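Local coordinates for protein AT-less polyketide synthase (Streptomyces platensis subsp. rosaceus, PDB 4TKT) that probably catalyses the decarboxylative condensation that lengthens a growing polyketide chain, as a ketosynthase domain of the isomigrastatin assembly line, at residues T508-V513 with E577-G582; A299-A304 with N337-E342; T62-G67 with G220-I225; T417-G422 with V437-V442. All blocks are in the same frame, centred on the assembly; numbering follows the deposited sequence.

Contact 1 of 4, residues T508-V513 with E577-G582; sequences TARFAV and EAWTSG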
loop_
_atom_site.group_PDB
_atom_site.type_symbol
_atom_site.label_atom_id
_atom_site.label_comp_id
_atom_site.label_asym_id
_atom_site.label_seq_id
_atom_site.Cartn_x
_atom_site.Cartn_y
_atom_site.Cartn_z
ATOM N N THR A 508 -24.996 3.603 -7.135
ATOM C CA THR A 508 -26.322 3.290 -7.667
ATOM C C THR A 508 -27.154 2.388 -6.757
ATOM O O THR A 508 -28.186 2.808 -6.235
ATOM C CB THR A 508 -26.211 2.623 -9.048
ATOM O OG1 THR A 508 -25.438 3.458 -9.918
ATOM C CG2 THR A 508 -27.586 2.409 -9.651
ATOM N N ALA A 509 -26.712 1.147 -6.583
ATOM C CA ALA A 509 -27.402 0.209 -5.703
ATOM C C ALA A 509 -27.107 0.548 -4.251
ATOM O O ALA A 509 -25.945 0.609 -3.849
ATOM C CB ALA A 509 -26.990 -1.220 -6.015
ATOM N N ARG A 510 -28.157 0.764 -3.463
ATOM C CA ARG A 510 -27.987 1.275 -2.108
ATOM C C ARG A 510 -28.652 0.419 -1.036
ATOM O O ARG A 510 -29.611 -0.307 -1.297
ATOM C CB ARG A 510 -28.521 2.705 -2.027
ATOM C CG ARG A 510 -27.836 3.657 -2.991
ATOM C CD ARG A 510 -28.311 5.088 -2.821
ATOM N NE ARG A 510 -27.535 5.996 -3.658
ATOM C CZ ARG A 510 -27.667 7.318 -3.655
ATOM N NH1 ARG A 510 -28.551 7.896 -2.856
ATOM N NH2 ARG A 510 -26.912 8.060 -4.451
ATOM N N PHE A 511 -28.125 0.520 0.179
ATOM C CA PHE A 511 -28.658 -0.202 1.325
ATOM C C PHE A 511 -28.480 0.622 2.595
ATOM O O PHE A 511 -27.381 1.087 2.893
ATOM C CB PHE A 511 -27.972 -1.562 1.474
ATOM C CG PHE A 511 -28.405 -2.329 2.690
ATOM C CD1 PHE A 511 -29.613 -3.007 2.703
ATOM C CD2 PHE A 511 -27.604 -2.376 3.818
ATOM C CE1 PHE A 511 -30.015 -3.717 3.820
ATOM C CE2 PHE A 511 -28.001 -3.082 4.941
ATOM C CZ PHE A 511 -29.209 -3.755 4.940
ATOM N N ALA A 512 -29.565 0.807 3.336
ATOM C CA ALA A 512 -29.510 1.555 4.586
ATOM C C ALA A 512 -30.301 0.845 5.676
ATOM O O ALA A 512 -31.370 0.294 5.418
ATOM C CB ALA A 512 -30.033 2.966 4.383
ATOM N N VAL A 513 -29.770 0.857 6.892
ATOM C CA VAL A 513 -30.444 0.218 8.016
ATOM C C VAL A 513 -30.186 0.967 9.322
ATOM O O VAL A 513 -29.051 1.338 9.628
ATOM C CB VAL A 513 -30.008 -1.260 8.165
ATOM C CG1 VAL A 513 -28.492 -1.376 8.234
ATOM C CG2 VAL A 513 -30.661 -1.896 9.382
ATOM N N GLU A 577 -34.565 5.978 4.086
ATOM C CA GLU A 577 -35.360 5.416 3.005
ATOM C C GLU A 577 -35.243 6.285 1.759
ATOM O O GLU A 577 -35.109 5.775 0.646
ATOM C CB GLU A 577 -36.821 5.272 3.428
ATOM C CG GLU A 577 -37.666 4.470 2.454
ATOM C CD GLU A 577 -39.008 4.067 3.034
ATOM O OE1 GLU A 577 -39.359 4.558 4.128
ATOM O OE2 GLU A 577 -39.710 3.255 2.396
ATOM N N ALA A 578 -35.279 7.599 1.958
ATOM C CA ALA A 578 -35.171 8.547 0.856
ATOM C C ALA A 578 -33.815 8.429 0.178
ATOM O O ALA A 578 -33.722 8.459 -1.048
ATOM C CB ALA A 578 -35.392 9.964 1.351
ATOM N N TRP A 579 -32.769 8.292 0.986
ATOM C CA TRP A 579 -31.415 8.148 0.470
ATOM C C TRP A 579 -31.290 6.882 -0.371
ATOM O O TRP A 579 -30.723 6.904 -1.461
ATOM C CB TRP A 579 -30.400 8.126 1.613
ATOM C CG TRP A 579 -28.996 7.897 1.144
ATOM C CD1 TRP A 579 -28.098 8.847 0.748
ATOM C CD2 TRP A 579 -28.331 6.636 1.013
ATOM N NE1 TRP A 579 -26.914 8.253 0.381
ATOM C CE2 TRP A 579 -27.031 6.897 0.533
ATOM C CE3 TRP A 579 -28.708 5.311 1.255
ATOM C CZ2 TRP A 579 -26.108 5.883 0.292
ATOM C CZ3 TRP A 579 -27.789 4.306 1.015
ATOM C CH2 TRP A 579 -26.505 4.597 0.538
ATOM N N THR A 580 -31.831 5.785 0.145
ATOM C CA THR A 580 -31.825 4.511 -0.563
ATOM C C THR A 580 -32.528 4.638 -1.912
ATOM O O THR A 580 -32.146 3.993 -2.887
ATOM C CB THR A 580 -32.499 3.412 0.276
ATOM O OG1 THR A 580 -31.847 3.324 1.548
ATOM C CG2 THR A 580 -32.417 2.065 -0.422
ATOM N N SER A 581 -33.545 5.492 -1.964
ATOM C CA SER A 581 -34.298 5.714 -3.192
ATOM C C SER A 581 -33.516 6.544 -4.202
ATOM O O SER A 581 -33.927 6.670 -5.355
ATOM C CB SER A 581 -35.630 6.394 -2.884
ATOM O OG SER A 581 -36.440 5.559 -2.078
ATOM N N GLY A 582 -32.398 7.118 -3.769
ATOM C CA GLY A 582 -31.522 7.837 -4.676
ATOM C C GLY A 582 -31.249 9.283 -4.305
ATOM O O GLY A 582 -30.447 9.952 -4.957
#
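Trp579 meets Arg510 along most of the arginine's length. Its CG stands anti to the backbone N (chi1 177°), and the indole takes the extended arginine on one face. Arg510 CD sits 3.7 Å from the centroid of the six-membered ring of Trp579, a CH-pi contact, while the guanidinium stacks over the five-membered ring as a cation-pi pair, planes 24° apart. At the near end Arg510 CB touches Trp579 CZ3 at 3.5 Å. The same arginine turns NH1 back to the helix, Arg510 NH1 donating to Trp579 O (2.8 Å), so one residue offers both its ring and its carbonyl. An alanine at Trp579 would probably leave the aliphatic chain and guanidinium of Arg510 without their platform, tethered to this turn mainly through the carbonyl. Thr580 follows: Thr580 CG2 lies 3.8 Å from Arg510 O, and Thr580 OG1, hydrogen-bonded to Ala576 O, touches Ala512 CB at 3.4 Å. At Gly582 the chain leaves helical angles with positive phi, a Schellman motif. Gly582 N also bonds Trp579 O (2.9 Å), from the opposite face of that carbonyl's plane to Arg510 NH1, and Gly582 CA covers a guanidinium face. The helix 573-580 thus packs on strand 509-515, the middle strand of the three-stranded sheet in the KS-MAT linker region, between strands 460-466 and 538-541; Phe511 and Val513 point away from it, against helix 518-530.

Contact 2 of 4, residues A299-A304 with N337-E342; sequences AVIRSA and NAAFAE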
loop_
_atom_site.group_PDB
_atom_site.type_symbol
_atom_site.label_atom_id
_atom_site.label_comp_id
_atom_site.label_asym_id
_atom_site.label_seq_id
_atom_site.Cartn_x
_atom_site.Cartn_y
_atom_site.Cartn_z
ATOM N N ALA A 299 25.205 8.419 4.304
ATOM C CA ALA A 299 24.905 9.836 4.154
ATOM C C ALA A 299 23.404 10.084 4.051
ATOM O O ALA A 299 22.876 10.991 4.697
ATOM C CB ALA A 299 25.618 10.401 2.937
ATOM N N VAL A 300 22.716 9.277 3.247
ATOM C CA VAL A 300 21.287 9.479 3.034
ATOM C C VAL A 300 20.510 9.159 4.312
ATOM O O VAL A 300 19.493 9.788 4.600
ATOM C CB VAL A 300 20.753 8.630 1.847
ATOM C CG1 VAL A 300 20.708 7.148 2.189
ATOM C CG2 VAL A 300 19.378 9.114 1.423
ATOM N N ILE A 301 21.012 8.206 5.091
ATOM C CA ILE A 301 20.377 7.828 6.346
ATOM C C ILE A 301 20.538 8.932 7.391
ATOM O O ILE A 301 19.587 9.268 8.098
ATOM C CB ILE A 301 20.951 6.503 6.877
ATOM C CG1 ILE A 301 20.502 5.347 5.984
ATOM C CG2 ILE A 301 20.498 6.252 8.300
ATOM C CD1 ILE A 301 21.281 4.073 6.197
ATOM N N ARG A 302 21.736 9.505 7.477
ATOM C CA ARG A 302 21.976 10.622 8.385
ATOM C C ARG A 302 21.180 11.858 7.978
ATOM O O ARG A 302 20.670 12.583 8.831
ATOM C CB ARG A 302 23.463 10.973 8.443
ATOM C CG ARG A 302 24.345 9.941 9.123
ATOM C CD ARG A 302 25.736 10.508 9.362
ATOM N NE ARG A 302 26.787 9.542 9.061
ATOM C CZ ARG A 302 27.499 9.538 7.939
ATOM N NH1 ARG A 302 27.283 10.457 7.007
ATOM N NH2 ARG A 302 28.435 8.620 7.750
ATOM N N SER A 303 21.085 12.100 6.674
ATOM C CA SER A 303 20.361 13.260 6.163
ATOM C C SER A 303 18.891 13.201 6.546
ATOM O O SER A 303 18.293 14.215 6.912
ATOM C CB SER A 303 20.497 13.358 4.645
ATOM O OG SER A 303 21.857 13.457 4.268
ATOM N N ALA A 304 18.313 12.007 6.463
ATOM C CA ALA A 304 16.916 11.811 6.824
ATOM C C ALA A 304 16.735 12.007 8.323
ATOM O O ALA A 304 15.763 12.620 8.765
ATOM C CB ALA A 304 16.440 10.430 6.401
ATOM N N ASN A 337 25.999 1.127 10.125
ATOM C CA ASN A 337 26.949 1.296 11.220
ATOM C C ASN A 337 27.594 2.674 11.198
ATOM O O ASN A 337 27.726 3.324 12.234
ATOM C CB ASN A 337 28.037 0.221 11.169
ATOM C CG ASN A 337 27.524 -1.151 11.554
ATOM O OD1 ASN A 337 26.398 -1.294 12.029
ATOM N ND2 ASN A 337 28.356 -2.169 11.364
ATOM N N ALA A 338 27.993 3.110 10.008
ATOM C CA ALA A 338 28.597 4.424 9.832
ATOM C C ALA A 338 27.604 5.529 10.175
ATOM O O ALA A 338 27.985 6.585 10.680
ATOM C CB ALA A 338 29.103 4.588 8.408
ATOM N N ALA A 339 26.328 5.279 9.898
ATOM C CA ALA A 339 25.276 6.239 10.206
ATOM C C ALA A 339 25.127 6.431 11.712
ATOM O O ALA A 339 25.174 7.554 12.213
ATOM C CB ALA A 339 23.960 5.794 9.598
ATOM N N PHE A 340 24.951 5.326 12.430
ATOM C CA PHE A 340 24.751 5.368 13.872
ATOM C C PHE A 340 25.991 5.843 14.628
ATOM O O PHE A 340 25.879 6.448 15.695
ATOM C CB PHE A 340 24.334 3.990 14.390
ATOM C CG PHE A 340 22.872 3.687 14.215
ATOM C CD1 PHE A 340 21.947 4.114 15.153
ATOM C CD2 PHE A 340 22.425 2.966 13.120
ATOM C CE1 PHE A 340 20.605 3.835 14.998
ATOM C CE2 PHE A 340 21.081 2.684 12.960
ATOM C CZ PHE A 340 20.170 3.118 13.901
ATOM N N ALA A 341 27.169 5.571 14.075
ATOM C CA ALA A 341 28.428 5.866 14.761
ATOM C C ALA A 341 28.655 7.362 14.953
ATOM O O ALA A 341 29.462 7.769 15.787
ATOM C CB ALA A 341 29.595 5.258 14.005
ATOM N N GLU A 342 27.946 8.177 14.182
ATOM C CA GLU A 342 28.083 9.626 14.281
ATOM C C GLU A 342 27.263 10.202 15.429
ATOM O O GLU A 342 27.261 11.414 15.649
ATOM C CB GLU A 342 27.673 10.296 12.967
ATOM C CG GLU A 342 28.719 10.197 11.870
ATOM C CD GLU A 342 30.027 10.865 12.252
ATOM O OE1 GLU A 342 29.990 11.891 12.966
ATOM O OE2 GLU A 342 31.095 10.362 11.842
#
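Ile301 and Ala339 make the apolar part of this contact, Ile301 CG2 lying 3.7 Å from Ala339 CB. The isoleucine sets CG2 anti to its backbone N, and it is this short branch that does the touching. One residue on, Arg302 reaches across to Ala338, Ala339 and Glu342. Arg302 CG passes 4.0 Å from Ala339 CA. The chain then bends at chi3 (-138°), away from a staggered value, and the guanidinium comes to rest near Ala338 O, which lies close to its plane, 3.6 Å from Arg302 NE. Glu342 puts its CG, not its carboxylate, against the arginine, Glu342 CG lying 3.5 Å from Arg302 NE. The guanidinium and carboxylate planes are 87° apart, and Arg302 NH2 and Glu342 OE2 remain 5.2 Å from each other. Arg302 also touches a crystal neighbour, so the lattice may influence its pose. No hydrogen bond or salt bridge crosses between segments 299-304 and 337-342: the chemistry is that of van der Waals packing, between Ile301 and Ala339 and between the Arg302 chain with its NE and the surface from Ala338 to Glu342, to which the opposite charges of Arg302 and Glu342 would probably add a modest attraction.

Contact 3 of 4, residues T62-G67 with G220-I225; sequences TYSKWG and GKYLMI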
loop_
_atom_site.group_PDB
_atom_site.type_symbol
_atom_site.label_atom_id
_atom_site.label_comp_id
_atom_site.label_asym_id
_atom_site.label_seq_id
_atom_site.Cartn_x
_atom_site.Cartn_y
_atom_site.Cartn_z
ATOM N N THR A 62 17.520 -18.940 -18.142
ATOM C CA THR A 62 17.614 -18.387 -16.797
ATOM C C THR A 62 17.628 -19.511 -15.768
ATOM O O THR A 62 17.040 -20.569 -15.985
ATOM C CB THR A 62 16.451 -17.425 -16.491
ATOM O OG1 THR A 62 16.611 -16.885 -15.173
ATOM C CG2 THR A 62 15.119 -18.145 -16.576
ATOM N N TYR A 63 18.309 -19.284 -14.650
ATOM C CA TYR A 63 18.438 -20.309 -13.620
ATOM C C TYR A 63 17.498 -20.043 -12.450
ATOM O O TYR A 63 17.481 -20.789 -11.470
ATOM C CB TYR A 63 19.887 -20.403 -13.136
ATOM C CG TYR A 63 20.431 -19.115 -12.570
ATOM C CD1 TYR A 63 20.931 -18.122 -13.404
ATOM C CD2 TYR A 63 20.450 -18.893 -11.202
ATOM C CE1 TYR A 63 21.427 -16.940 -12.889
ATOM C CE2 TYR A 63 20.942 -17.719 -10.678
ATOM C CZ TYR A 63 21.430 -16.745 -11.524
ATOM O OH TYR A 63 21.921 -15.574 -10.995
ATOM N N SER A 64 16.714 -18.977 -12.561
ATOM C CA SER A 64 15.700 -18.666 -11.563
ATOM C C SER A 64 14.321 -19.062 -12.067
ATOM O O SER A 64 13.983 -18.817 -13.225
ATOM C CB SER A 64 15.720 -17.178 -11.213
ATOM O OG SER A 64 14.652 -16.851 -10.341
ATOM N N LYS A 65 13.526 -19.676 -11.196
ATOM C CA LYS A 65 12.166 -20.059 -11.551
ATOM C C LYS A 65 11.195 -19.750 -10.417
ATOM O O LYS A 65 10.118 -20.337 -10.328
ATOM C CB LYS A 65 12.102 -21.545 -11.909
ATOM C CG LYS A 65 12.526 -22.477 -10.789
ATOM C CD LYS A 65 12.301 -23.928 -11.182
ATOM C CE LYS A 65 12.579 -24.870 -10.024
ATOM N NZ LYS A 65 12.214 -26.277 -10.359
ATOM N N TRP A 66 11.584 -18.816 -9.555
ATOM C CA TRP A 66 10.777 -18.461 -8.395
ATOM C C TRP A 66 10.390 -16.987 -8.401
ATOM O O TRP A 66 10.969 -16.185 -9.136
ATOM C CB TRP A 66 11.530 -18.793 -7.107
ATOM C CG TRP A 66 11.975 -20.216 -7.028
ATOM C CD1 TRP A 66 11.269 -21.268 -6.525
ATOM C CD2 TRP A 66 13.230 -20.748 -7.468
ATOM N NE1 TRP A 66 12.006 -22.423 -6.624
ATOM C CE2 TRP A 66 13.214 -22.131 -7.198
ATOM C CE3 TRP A 66 14.364 -20.189 -8.066
ATOM C CZ2 TRP A 66 14.290 -22.963 -7.503
ATOM C CZ3 TRP A 66 15.434 -21.018 -8.364
ATOM C CH2 TRP A 66 15.388 -22.390 -8.086
ATOM N N GLY A 67 9.412 -16.637 -7.572
ATOM C CA GLY A 67 9.000 -15.253 -7.428
ATOM C C GLY A 67 7.885 -15.059 -6.419
ATOM O O GLY A 67 7.198 -16.008 -6.045
ATOM N N GLY A 220 10.944 -11.808 -19.893
ATOM C CA GLY A 220 12.149 -11.042 -20.160
ATOM C C GLY A 220 12.946 -10.677 -18.922
ATOM O O GLY A 220 14.175 -10.772 -18.917
ATOM N N LYS A 221 12.244 -10.266 -17.870
ATOM C CA LYS A 221 12.887 -9.889 -16.617
ATOM C C LYS A 221 13.726 -11.031 -16.060
ATOM O O LYS A 221 14.791 -10.813 -15.487
ATOM C CB LYS A 221 11.842 -9.463 -15.588
ATOM C CG LYS A 221 12.423 -9.062 -14.243
ATOM C CD LYS A 221 11.346 -8.966 -13.171
ATOM C CE LYS A 221 10.319 -7.895 -13.498
ATOM N NZ LYS A 221 9.299 -7.764 -12.420
ATOM N N TYR A 222 13.240 -12.255 -16.241
ATOM C CA TYR A 222 13.930 -13.428 -15.726
ATOM C C TYR A 222 15.134 -13.802 -16.580
ATOM O O TYR A 222 16.152 -14.253 -16.056
ATOM C CB TYR A 222 12.957 -14.602 -15.613
ATOM C CG TYR A 222 12.144 -14.538 -14.343
ATOM C CD1 TYR A 222 10.995 -13.760 -14.269
ATOM C CD2 TYR A 222 12.545 -15.228 -13.208
ATOM C CE1 TYR A 222 10.257 -13.686 -13.100
ATOM C CE2 TYR A 222 11.817 -15.161 -12.036
ATOM C CZ TYR A 222 10.674 -14.388 -11.987
ATOM O OH TYR A 222 9.949 -14.321 -10.823
ATOM N N LEU A 223 15.029 -13.604 -17.889
ATOM C CA LEU A 223 16.169 -13.822 -18.772
ATOM C C LEU A 223 17.261 -12.798 -18.481
ATOM O O LEU A 223 18.440 -13.033 -18.743
ATOM C CB LEU A 223 15.744 -13.741 -20.239
ATOM C CG LEU A 223 14.878 -14.881 -20.779
ATOM C CD1 LEU A 223 14.403 -14.569 -22.188
ATOM C CD2 LEU A 223 15.637 -16.199 -20.754
HETATM N N MSE A 224 16.853 -11.663 -17.929
HETATM C CA MSE A 224 17.767 -10.566 -17.653
HETATM C C MSE A 224 18.563 -10.794 -16.373
HETATM O O MSE A 224 19.780 -10.605 -16.346
HETATM C CB MSE A 224 16.992 -9.256 -17.558
HETATM C CG MSE A 224 17.862 -8.021 -17.512
HETATM SE SE MSE A 224 17.305 -6.811 -16.099
HETATM C CE MSE A 224 18.316 -7.586 -14.640
ATOM N N ILE A 225 17.872 -11.192 -15.311
ATOM C CA ILE A 225 18.535 -11.466 -14.041
ATOM C C ILE A 225 19.341 -12.758 -14.117
ATOM O O ILE A 225 20.203 -13.014 -13.276
ATOM C CB ILE A 225 17.526 -11.555 -12.879
ATOM C CG1 ILE A 225 16.570 -12.729 -13.077
ATOM C CG2 ILE A 225 16.748 -10.262 -12.756
ATOM C CD1 ILE A 225 15.573 -12.894 -11.942
#
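Thr62 donates to Tyr222 O, and the Tyr222 hydroxyl donates back to the same loop segment at Trp66 O, joining a buried loop to the first turn of helix 220-227. Thr62 has its OG1 anti to the backbone N (chi1 -179°), and Thr62 OG1 lies 2.8 Å from Tyr222 O, coming from well above the carbonyl plane. At the far end of the tyrosine, Tyr222 OH gives its proton to Trp66 O over 2.7 Å, again from above that carbonyl's plane. Trp66 O itself lies at the edge of the tyrosine ring, 3.2 Å from Tyr222 CE2, and Ser64 OG is also at the ring edge, 3.7 Å from Tyr222 CE2. Close by, Gly67 CA sits 3.6 Å from Tyr222 OH; a CB at Gly67 would run into that oxygen. A looser apolar touch flanks the polar ones, with Ser64 CB 4.3 Å from Ile225 CD1. Further out, Thr62 OG1 also receives a weak bond from Ser64 N, a link within the loop that steadies the orientation of the Thr62 hydroxyl, and His48 binds Ser64 O. Lys65 and Gly67 are held by backbone bonds to Ile41 and Thr39, and Tyr63 OH reaches Ala231 O just past the helix. A phenylalanine in place of Tyr222 would probably leave Trp66 O without its hydroxyl donor and the strand end less firmly tied to the helix. What crosses is therefore a reciprocal pair of neutral bonds, each segment supplying one hydroxyl and one main-chain carbonyl, with no charged group needed to join them within this buried part of the ketosynthase.

Contact 4 of 4, residues T417-G422 with V437-V442; sequences TRPRLG and VVEDYV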
loop_
_atom_site.group_PDB
_atom_site.type_symbol
_atom_site.label_atom_id
_atom_site.label_comp_id
_atom_site.label_asym_id
_atom_site.label_seq_id
_atom_site.Cartn_x
_atom_site.Cartn_y
_atom_site.Cartn_z
ATOM N N THR A 417 5.571 7.524 27.194
ATOM C CA THR A 417 4.574 7.985 26.238
ATOM C C THR A 417 5.249 8.428 24.945
ATOM O O THR A 417 4.623 9.051 24.087
ATOM C CB THR A 417 3.735 9.147 26.804
ATOM O OG1 THR A 417 4.603 10.207 27.225
ATOM C CG2 THR A 417 2.903 8.679 27.988
ATOM N N ARG A 418 6.531 8.099 24.814
ATOM C CA ARG A 418 7.307 8.473 23.636
ATOM C C ARG A 418 6.982 7.566 22.451
ATOM O O ARG A 418 6.949 6.342 22.590
ATOM C CB ARG A 418 8.806 8.425 23.946
ATOM N N PRO A 419 6.741 8.171 21.277
ATOM C CA PRO A 419 6.383 7.425 20.066
ATOM C C PRO A 419 7.435 6.391 19.698
ATOM O O PRO A 419 8.628 6.647 19.873
ATOM C CB PRO A 419 6.299 8.513 18.990
ATOM C CG PRO A 419 6.081 9.780 19.736
ATOM C CD PRO A 419 6.824 9.620 21.025
ATOM N N ARG A 420 6.998 5.234 19.214
ATOM C CA ARG A 420 7.921 4.248 18.670
ATOM C C ARG A 420 8.552 4.821 17.406
ATOM O O ARG A 420 7.870 5.446 16.599
ATOM C CB ARG A 420 7.204 2.927 18.382
ATOM C CG ARG A 420 7.002 2.055 19.614
ATOM C CD ARG A 420 6.249 0.776 19.284
ATOM N NE ARG A 420 4.818 0.905 19.538
ATOM C CZ ARG A 420 4.199 0.399 20.602
ATOM N NH1 ARG A 420 2.893 0.565 20.754
ATOM N NH2 ARG A 420 4.886 -0.276 21.512
ATOM N N LEU A 421 9.856 4.620 17.248
ATOM C CA LEU A 421 10.596 5.246 16.159
ATOM C C LEU A 421 11.212 4.205 15.229
ATOM O O LEU A 421 11.842 3.249 15.683
ATOM C CB LEU A 421 11.684 6.160 16.725
ATOM C CG LEU A 421 12.308 7.186 15.782
ATOM C CD1 LEU A 421 11.240 8.089 15.192
ATOM C CD2 LEU A 421 13.351 8.006 16.523
ATOM N N GLY A 422 11.028 4.393 13.927
ATOM C CA GLY A 422 11.513 3.433 12.954
ATOM C C GLY A 422 12.203 4.058 11.757
ATOM O O GLY A 422 12.000 5.231 11.446
ATOM N N VAL A 437 12.064 8.177 7.738
ATOM C CA VAL A 437 11.961 8.070 9.189
ATOM C C VAL A 437 10.520 8.229 9.654
ATOM O O VAL A 437 9.905 9.273 9.438
ATOM C CB VAL A 437 12.826 9.128 9.889
ATOM C CG1 VAL A 437 12.721 8.981 11.397
ATOM C CG2 VAL A 437 14.268 9.020 9.432
ATOM N N VAL A 438 9.981 7.195 10.297
ATOM C CA VAL A 438 8.594 7.234 10.751
ATOM C C VAL A 438 8.452 6.967 12.250
ATOM O O VAL A 438 9.243 6.242 12.852
ATOM C CB VAL A 438 7.712 6.215 9.983
ATOM C CG1 VAL A 438 7.813 6.440 8.486
ATOM C CG2 VAL A 438 8.101 4.790 10.328
ATOM N N GLU A 439 7.436 7.580 12.842
ATOM C CA GLU A 439 7.048 7.301 14.216
ATOM C C GLU A 439 5.533 7.151 14.275
ATOM O O GLU A 439 4.823 7.718 13.443
ATOM C CB GLU A 439 7.515 8.414 15.155
ATOM C CG GLU A 439 6.903 9.772 14.850
ATOM C CD GLU A 439 7.244 10.821 15.893
ATOM O OE1 GLU A 439 8.104 10.550 16.757
ATOM O OE2 GLU A 439 6.647 11.919 15.847
ATOM N N ASP A 440 5.027 6.391 15.240
ATOM C CA ASP A 440 3.580 6.277 15.380
ATOM C C ASP A 440 3.019 7.523 16.058
ATOM O O ASP A 440 3.765 8.423 16.445
ATOM C CB ASP A 440 3.184 5.012 16.152
ATOM C CG ASP A 440 3.893 4.886 17.482
ATOM O OD1 ASP A 440 4.633 5.816 17.865
ATOM O OD2 ASP A 440 3.697 3.848 18.150
ATOM N N TYR A 441 1.700 7.570 16.197
ATOM C CA TYR A 441 1.031 8.758 16.704
ATOM C C TYR A 441 0.496 8.550 18.117
ATOM O O TYR A 441 0.043 7.459 18.469
ATOM C CB TYR A 441 -0.104 9.156 15.758
ATOM C CG TYR A 441 -0.942 10.320 16.236
ATOM C CD1 TYR A 441 -0.427 11.611 16.259
ATOM C CD2 TYR A 441 -2.256 10.130 16.649
ATOM C CE1 TYR A 441 -1.194 12.679 16.693
ATOM C CE2 TYR A 441 -3.030 11.191 17.083
ATOM C CZ TYR A 441 -2.495 12.460 17.104
ATOM O OH TYR A 441 -3.264 13.517 17.536
ATOM N N VAL A 442 0.563 9.605 18.923
ATOM C CA VAL A 442 0.027 9.585 20.279
ATOM C C VAL A 442 -0.873 10.795 20.522
ATOM O O VAL A 442 -0.411 11.936 20.495
ATOM C CB VAL A 442 1.151 9.569 21.334
ATOM C CG1 VAL A 442 0.566 9.695 22.734
ATOM C CG2 VAL A 442 1.988 8.303 21.207
#
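Gly422 and Val438 form an antiparallel hydrogen-bonded pair of the hairpin. Gly422 N donates to Val438 O at 2.8 Å, nearly along the C=O axis, and Val438 N returns the bond to Gly422 O at 3.0 Å. Next comes the non-hydrogen-bonded pair Leu421 and Glu439, whose main chains bond outward to Gly316 and Val274; across the pair Leu421 CD1 touches Glu439 CB at 3.7 Å. Arg420 O is met twice, by Asp440 N (3.3 Å) and by a CA-H...O contact from Glu439. Past the regular pairing, the carboxylate of Asp440 takes over as acceptor. Asp440 OD1 lies 2.8 Å from Arg420 N, a weak bond because the angle at the hydrogen is only 124°. Asp440 OD2 faces Arg420 NE at 3.4 Å in a salt bridge whose hydrogen bond is weak, the two planes turned 62° apart, and has a stronger mate in Arg414. The chi3 bend of Arg420 (-95°) turns NE toward that oxygen, while NH1 binds a glycerol molecule, probably from the crystallisation liquor. Pro419 CB rests 3.5 Å from Glu439 OE1. Strands 421-427 and 432-439 lie side by side between strands 317-319 and 273-282; helix 294-308 packs on Val437 and helix 366-380 on Val438, consistent with the layered alpha/beta build of the thiolase fold.

How the contacts relate
From the N terminus, contact 3 comes first and closes the longest excursion, 152 residues, tying the loop ending in strand 66-67 to helix 220-227. Contact 2 then closes 32 residues between helices 294-308 and 328-340, and contact 4 closes the 14 residues of a hairpin in the large mixed sheet. Contact 1 is last, bridging 63 residues between a strand of the small three-stranded sheet and helix 573-580. All four run in series, none nested or crossed. Contacts 2 and 4 touch where Ala304 O packs 4.0 Å from Val437 CG2; contact 1 stands apart, its centre about 42 Å from that of contact 4 and farther from the others.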